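Local coordinates for protein putative methylase (Clostridium difficile, PDB 3LDU) that binds GTP in the crystal and is probably an RNA-binding methyltransferase that modifies guanines of ribosomal RNA, at residues A[181-184]-A[185-189]; A[82-86]-A[87-91]. All blocks are in the same frame, centred on the assembly; numbering follows the deposited sequence.

How the contacts relate
Contact 1 is buried near the centre of the molecule, while contact 2 sits towards the periphery and is only partly buried; their nearest atoms are about 25 Å apart and do not touch. They share no element of structure. Contact 1 is a turn-to-turn contact within helix 181-189 of the methyltransferase domain, close to the bound GTP. Contact 2 folds up the loop between helix 74-82 and strand 98-104 in the THUMP region. The chemistry follows the setting: in 181-189 regular main-chain bonds run beside small and aliphatic side chains, whereas 82-91 mixes tight-turn bonds, a side-chain amide and two aromatic rings.

Contact 1: A[181-184]-A[185-189]; sequences ETLA and AGLIY
Leu183 and Leu187, one turn apart on helix 181-189, meet through single methyl groups: CD1 of Leu183 lies 4.0 Å from CD1 of Leu187, and the two side chains run at a slant to each other. The CB of Leu183 starts away from the next turn, but the end of the side chain comes nearer to it, its CG held anti to the backbone N (chi1 178°). Leu187 is turned well off the nearest staggered position (chi1 -97°), and its CD1 also rests against the main chain, 3.7 Å from Leu183 O. Both leucines pack on Ile343 of strand 339-344, with Asn365 and Leu363 of strand 359-365 beside them, so this stripe faces the sheet of the Rossmann-like methyltransferase domain. On another side of the helix the Ile188 side chain rests on the carbonyl of Ala184: its CG1 lies 3.4 Å from Ala184 O, which also accepts the Ile188 N-H at 3.2 Å. Helix 208-217 packs here, Thr208 against Ala184 and Ala213 against Ile188; Thr208 is a GTP-binding residue, and the Ala184 side chain is about 6 Å from the nucleotide. Leu187 N, 2.9 Å from Leu183 O, comes in nearly in line with that C=O (162°), although its N-H is bent away from the oxygen. Gly186 N donates to Thr182 O at 3.0 Å, while the Thr182 hydroxyl bonds to Glu60.

Contact 2: A[82-86]-A[87-91]; sequences KRINW and SRYIP
Two consecutive amides converge on one carbonyl: Trp86 O accepts from Tyr89 N at 2.9 Å and from Ile90 N at 2.8 Å. The Ile90 bond comes in almost head-on (C=O...N 170°), whereas Tyr89 N sits above the carbonyl plane. This tight turn belongs to the THUMP region, in the loop between helix 74-82 and strand 98-104, and follows an inverse gamma turn centred on Asn85. Ile84 CG2 lies over one face of the Trp86 indole, offset towards the rim; the Trp86 and Ile90 side chains lie side by side, pointing the same way, Ile90 CG1 4.0 Å from Trp86 CE3. Helix 111-129 and strands 63-70 and 153-159 also pack on the indole, whose NE1 bonds to Thr81 O. Tyr89 has Arg88 CB over the centre of one ring face and Ile84 CG2 at its edge. Arg88 N bonds to Asn85 O at 3.2 Å, and their side chains cross at about a right angle, with Arg88 CG in non-bonded contact with Asn85 OD1 (3.1 Å). A chi1 of -176° swings the Asn85 amide over to Ser87, where ND2 donates to OG at 2.8 Å, the hydroxyl tilted 29° out of the amide plane.

Contact 1: A[181-184]-A[185-189]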
ATOM      1  N   GLU A 181       4.894  -2.914  -2.930  1.00 19.63           N
ATOM      2  CA  GLU A 181       4.895  -1.543  -3.470  1.00 19.96           C
ATOM      3  C   GLU A 181       4.420  -0.490  -2.450  1.00 20.07           C
ATOM      4  O   GLU A 181       4.945   0.632  -2.393  1.00 17.21           O
ATOM      5  CB  GLU A 181       4.039  -1.456  -4.745  1.00 22.75           C
ATOM      6  CG  GLU A 181       4.579  -2.242  -5.936  1.00 22.87           C
ATOM      7  CD  GLU A 181       4.098  -3.689  -5.992  1.00 31.69           C
ATOM      8  OE1 GLU A 181       3.867  -4.309  -4.926  1.00 29.39           O
ATOM      9  OE2 GLU A 181       3.955  -4.209  -7.122  1.00 35.38           O
ATOM     10  N   THR A 182       3.393  -0.833  -1.673  1.00 21.02           N
ATOM     11  CA  THR A 182       2.849   0.093  -0.676  1.00 18.15           C
ATOM     12  C   THR A 182       3.869   0.356   0.438  1.00 20.61           C
ATOM     13  O   THR A 182       4.041   1.489   0.886  1.00 19.83           O
ATOM     14  CB  THR A 182       1.586  -0.471  -0.035  1.00 19.72           C
ATOM     15  OG1 THR A 182       1.811  -1.839   0.320  1.00 21.26           O
ATOM     16  CG2 THR A 182       0.418  -0.388  -1.035  1.00 19.24           C
ATOM     17  N   LEU A 183       4.537  -0.702   0.880  1.00 18.62           N
ATOM     18  CA  LEU A 183       5.591  -0.555   1.885  1.00 19.71           C
ATOM     19  C   LEU A 183       6.711   0.331   1.346  1.00 23.66           C
ATOM     20  O   LEU A 183       7.181   1.240   2.035  1.00 20.53           O
ATOM     21  CB  LEU A 183       6.127  -1.921   2.289  1.00 20.68           C
ATOM     22  CG  LEU A 183       7.274  -1.937   3.298  1.00 23.49           C
ATOM     23  CD1 LEU A 183       6.868  -1.226   4.565  1.00 27.29           C
ATOM     24  CD2 LEU A 183       7.678  -3.368   3.604  1.00 30.71           C
ATOM     25  N   ALA A 184       7.131   0.070   0.111  1.00 17.90           N
ATOM     26  CA  ALA A 184       8.182   0.870  -0.514  1.00 18.44           C
ATOM     27  C   ALA A 184       7.822   2.349  -0.569  1.00 19.46           C
ATOM     28  O   ALA A 184       8.628   3.202  -0.248  1.00 17.38           O
ATOM     29  CB  ALA A 184       8.500   0.339  -1.931  1.00 20.95           C
ATOM     30  N   ALA A 185       6.597   2.674  -0.979  1.00 18.05           N
ATOM     31  CA  ALA A 185       6.194   4.077  -0.959  1.00 16.36           C
ATOM     32  C   ALA A 185       6.267   4.650   0.449  1.00 19.20           C
ATOM     33  O   ALA A 185       6.670   5.797   0.639  1.00 18.52           O
ATOM     34  CB  ALA A 185       4.765   4.231  -1.527  1.00 15.90           C
ATOM     35  N   GLY A 186       5.870   3.858   1.438  1.00 18.21           N
ATOM     36  CA  GLY A 186       5.913   4.319   2.818  1.00 20.41           C
ATOM     37  C   GLY A 186       7.340   4.599   3.275  1.00 19.18           C
ATOM     38  O   GLY A 186       7.585   5.541   4.020  1.00 20.79           O
ATOM     39  N   LEU A 187       8.274   3.771   2.834  1.00 19.59           N
ATOM     40  CA  LEU A 187       9.684   4.000   3.151  1.00 19.39           C
ATOM     41  C   LEU A 187      10.127   5.368   2.623  1.00 17.96           C
ATOM     42  O   LEU A 187      10.739   6.142   3.345  1.00 21.50           O
ATOM     43  CB  LEU A 187      10.541   2.890   2.550  1.00 22.40           C
ATOM     44  CG  LEU A 187      10.972   1.693   3.395  1.00 37.11           C
ATOM     45  CD1 LEU A 187       9.987   1.311   4.502  1.00 25.99           C
ATOM     46  CD2 LEU A 187      11.370   0.498   2.518  1.00 28.11           C
ATOM     47  N   ILE A 188       9.809   5.666   1.360  1.00 18.95           N
ATOM     48  CA  ILE A 188      10.172   6.959   0.797  1.00 21.61           C
ATOM     49  C   ILE A 188       9.592   8.109   1.629  1.00 23.44           C
ATOM     50  O   ILE A 188      10.274   9.092   1.935  1.00 22.80           O
ATOM     51  CB  ILE A 188       9.678   7.134  -0.650  1.00 19.05           C
ATOM     52  CG1 ILE A 188      10.134   5.973  -1.545  1.00 25.74           C
ATOM     53  CG2 ILE A 188      10.178   8.473  -1.215  1.00 20.31           C
ATOM     54  CD1 ILE A 188      11.626   5.728  -1.501  1.00 29.62           C
ATOM     55  N   TYR A 189       8.309   7.982   1.961  1.00 18.95           N
ATOM     56  CA  TYR A 189       7.601   8.996   2.731  1.00 18.14           C
ATOM     57  C   TYR A 189       8.200   9.229   4.120  1.00 24.64           C
ATOM     58  O   TYR A 189       8.027  10.312   4.705  1.00 22.29           O
ATOM     59  CB  TYR A 189       6.144   8.567   2.894  1.00 18.53           C
ATOM     60  CG  TYR A 189       5.242   8.794   1.699  1.00 24.35           C
ATOM     61  CD1 TYR A 189       5.431   9.864   0.829  1.00 27.02           C
ATOM     62  CD2 TYR A 189       4.153   7.965   1.483  1.00 26.05           C
ATOM     63  CE1 TYR A 189       4.545  10.069  -0.250  1.00 27.60           C
ATOM     64  CE2 TYR A 189       3.288   8.162   0.425  1.00 24.58           C
ATOM     65  CZ  TYR A 189       3.485   9.208  -0.429  1.00 29.72           C
ATOM     66  OH  TYR A 189       2.596   9.374  -1.467  1.00 37.10           O
TER

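Contact 2: A[82-86]-A[87-91]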
ATOM      1  N   LYS A  82     -29.606  -7.860   7.646  1.00 22.21           N
ATOM      2  CA  LYS A  82     -30.827  -7.862   6.852  1.00 21.42           C
ATOM      3  C   LYS A  82     -31.549  -6.513   6.888  1.00 32.95           C
ATOM      4  O   LYS A  82     -32.140  -6.095   5.886  1.00 33.31           O
ATOM      5  CB  LYS A  82     -31.772  -8.975   7.322  1.00 26.09           C
ATOM      6  CG  LYS A  82     -33.065  -9.040   6.505  1.00 37.55           C
ATOM      7  CD  LYS A  82     -33.949 -10.202   6.914  1.00 39.88           C
ATOM      8  CE  LYS A  82     -35.289 -10.128   6.175  1.00 41.89           C
ATOM      9  NZ  LYS A  82     -36.209 -11.237   6.541  1.00 42.06           N
ATOM     10  N   ARG A  83     -31.496  -5.830   8.030  1.00 30.99           N
ATOM     11  CA  ARG A  83     -32.217  -4.566   8.186  1.00 34.25           C
ATOM     12  C   ARG A  83     -31.588  -3.414   7.409  1.00 34.04           C
ATOM     13  O   ARG A  83     -32.224  -2.389   7.199  1.00 36.73           O
ATOM     14  CB  ARG A  83     -32.390  -4.190   9.663  1.00 44.83           C
ATOM     15  CG  ARG A  83     -31.104  -4.167  10.488  1.00 55.02           C
ATOM     16  CD  ARG A  83     -30.233  -2.933  10.232  1.00 64.81           C
ATOM     17  NE  ARG A  83     -29.103  -2.868  11.161  1.00 66.29           N
ATOM     18  CZ  ARG A  83     -28.087  -2.014  11.060  1.00 67.32           C
ATOM     19  NH1 ARG A  83     -28.043  -1.142  10.062  1.00 71.07           N
ATOM     20  NH2 ARG A  83     -27.113  -2.031  11.960  1.00 65.22           N
ATOM     21  N   ILE A  84     -30.334  -3.572   6.998  1.00 29.76           N
ATOM     22  CA  ILE A  84     -29.687  -2.582   6.145  1.00 29.48           C
ATOM     23  C   ILE A  84     -30.454  -2.514   4.829  1.00 32.61           C
ATOM     24  O   ILE A  84     -30.932  -3.538   4.343  1.00 30.01           O
ATOM     25  CB  ILE A  84     -28.228  -2.975   5.873  1.00 27.02           C
ATOM     26  CG1 ILE A  84     -27.436  -2.970   7.180  1.00 27.81           C
ATOM     27  CG2 ILE A  84     -27.587  -2.050   4.826  1.00 26.94           C
ATOM     28  CD1 ILE A  84     -26.085  -3.632   7.056  1.00 28.09           C
ATOM     29  N   ASN A  85     -30.594  -1.316   4.260  1.00 31.92           N
ATOM     30  CA  ASN A  85     -31.267  -1.178   2.977  1.00 36.58           C
ATOM     31  C   ASN A  85     -30.282  -1.452   1.857  1.00 32.34           C
ATOM     32  O   ASN A  85     -29.678  -0.531   1.303  1.00 33.81           O
ATOM     33  CB  ASN A  85     -31.888   0.211   2.808  1.00 45.20           C
ATOM     34  CG  ASN A  85     -32.679   0.345   1.509  1.00 50.48           C
ATOM     35  OD1 ASN A  85     -33.006   1.451   1.077  1.00 61.01           O
ATOM     36  ND2 ASN A  85     -32.991  -0.785   0.884  1.00 40.17           N
ATOM     37  N   TRP A  86     -30.104  -2.729   1.537  1.00 29.24           N
ATOM     38  CA  TRP A  86     -29.080  -3.112   0.578  1.00 26.86           C
ATOM     39  C   TRP A  86     -29.334  -2.629  -0.848  1.00 31.17           C
ATOM     40  O   TRP A  86     -28.387  -2.425  -1.606  1.00 29.38           O
ATOM     41  CB  TRP A  86     -28.809  -4.617   0.637  1.00 25.25           C
ATOM     42  CG  TRP A  86     -27.954  -4.957   1.814  1.00 25.79           C
ATOM     43  CD1 TRP A  86     -28.358  -5.499   3.008  1.00 25.98           C
ATOM     44  CD2 TRP A  86     -26.545  -4.729   1.934  1.00 23.49           C
ATOM     45  NE1 TRP A  86     -27.273  -5.634   3.853  1.00 23.82           N
ATOM     46  CE2 TRP A  86     -26.157  -5.164   3.214  1.00 25.98           C
ATOM     47  CE3 TRP A  86     -25.581  -4.199   1.073  1.00 25.51           C
ATOM     48  CZ2 TRP A  86     -24.834  -5.098   3.653  1.00 21.80           C
ATOM     49  CZ3 TRP A  86     -24.259  -4.137   1.517  1.00 26.07           C
ATOM     50  CH2 TRP A  86     -23.907  -4.574   2.795  1.00 24.19           C
ATOM     51  N   SER A  87     -30.602  -2.446  -1.215  1.00 27.58           N
ATOM     52  CA  SER A  87     -30.933  -1.958  -2.553  1.00 24.82           C
ATOM     53  C   SER A  87     -30.351  -0.567  -2.836  1.00 30.76           C
ATOM     54  O   SER A  87     -30.195  -0.179  -3.995  1.00 34.71           O
ATOM     55  CB  SER A  87     -32.451  -1.937  -2.761  1.00 31.10           C
ATOM     56  OG  SER A  87     -33.063  -1.013  -1.881  1.00 32.29           O
ATOM     57  N   ARG A  88     -30.042   0.184  -1.780  1.00 29.78           N
ATOM     58  CA  ARG A  88     -29.405   1.493  -1.936  1.00 39.96           C
ATOM     59  C   ARG A  88     -27.986   1.368  -2.491  1.00 36.01           C
ATOM     60  O   ARG A  88     -27.481   2.281  -3.143  1.00 32.88           O
ATOM     61  CB  ARG A  88     -29.349   2.238  -0.595  1.00 44.09           C
ATOM     62  CG  ARG A  88     -30.625   2.965  -0.204  1.00 60.30           C
ATOM     63  CD  ARG A  88     -30.420   3.751   1.089  1.00 71.96           C
ATOM     64  NE  ARG A  88     -29.133   4.448   1.097  1.00 78.45           N
ATOM     65  CZ  ARG A  88     -28.640   5.104   2.144  1.00 79.71           C
ATOM     66  NH1 ARG A  88     -29.321   5.157   3.281  1.00 82.85           N
ATOM     67  NH2 ARG A  88     -27.461   5.704   2.055  1.00 77.32           N
ATOM     68  N   TYR A  89     -27.356   0.226  -2.239  1.00 29.17           N
ATOM     69  CA  TYR A  89     -25.948   0.032  -2.559  1.00 24.17           C
ATOM     70  C   TYR A  89     -25.697  -1.004  -3.640  1.00 30.80           C
ATOM     71  O   TYR A  89     -24.718  -0.906  -4.379  1.00 31.09           O
ATOM     72  CB  TYR A  89     -25.203  -0.389  -1.301  1.00 27.19           C
ATOM     73  CG  TYR A  89     -25.409   0.576  -0.172  1.00 28.95           C
ATOM     74  CD1 TYR A  89     -24.852   1.846  -0.215  1.00 33.45           C
ATOM     75  CD2 TYR A  89     -26.166   0.226   0.928  1.00 25.50           C
ATOM     76  CE1 TYR A  89     -25.039   2.734   0.813  1.00 36.97           C
ATOM     77  CE2 TYR A  89     -26.360   1.106   1.961  1.00 29.72           C
ATOM     78  CZ  TYR A  89     -25.791   2.357   1.903  1.00 39.33           C
ATOM     79  OH  TYR A  89     -25.987   3.234   2.943  1.00 51.65           O
ATOM     80  N   ILE A  90     -26.563  -2.014  -3.691  1.00 30.94           N
ATOM     81  CA  ILE A  90     -26.480  -3.095  -4.675  1.00 26.94           C
ATOM     82  C   ILE A  90     -27.667  -2.979  -5.625  1.00 25.01           C
ATOM     83  O   ILE A  90     -28.793  -3.204  -5.213  1.00 28.98           O
ATOM     84  CB  ILE A  90     -26.545  -4.504  -3.996  1.00 24.50           C
ATOM     85  CG1 ILE A  90     -25.496  -4.637  -2.880  1.00 27.61           C
ATOM     86  CG2 ILE A  90     -26.360  -5.613  -5.028  1.00 29.26           C
ATOM     87  CD1 ILE A  90     -24.131  -4.193  -3.286  1.00 46.54           C
ATOM     88  N   PRO A  91     -27.409  -2.626  -6.892  1.00 25.35           N
ATOM     89  CA  PRO A  91     -28.487  -2.413  -7.862  1.00 30.34           C
ATOM     90  C   PRO A  91     -29.012  -3.713  -8.451  1.00 32.29           C
ATOM     91  O   PRO A  91     -28.425  -4.780  -8.279  1.00 28.91           O
ATOM     92  CB  PRO A  91     -27.809  -1.583  -8.947  1.00 30.99           C
ATOM     93  CG  PRO A  91     -26.392  -2.023  -8.905  1.00 27.37           C
ATOM     94  CD  PRO A  91     -26.087  -2.345  -7.477  1.00 26.54           C
TER
HETATM   95  O   HOH W   1     -32.667  -3.887   0.155  1.00 29.43           O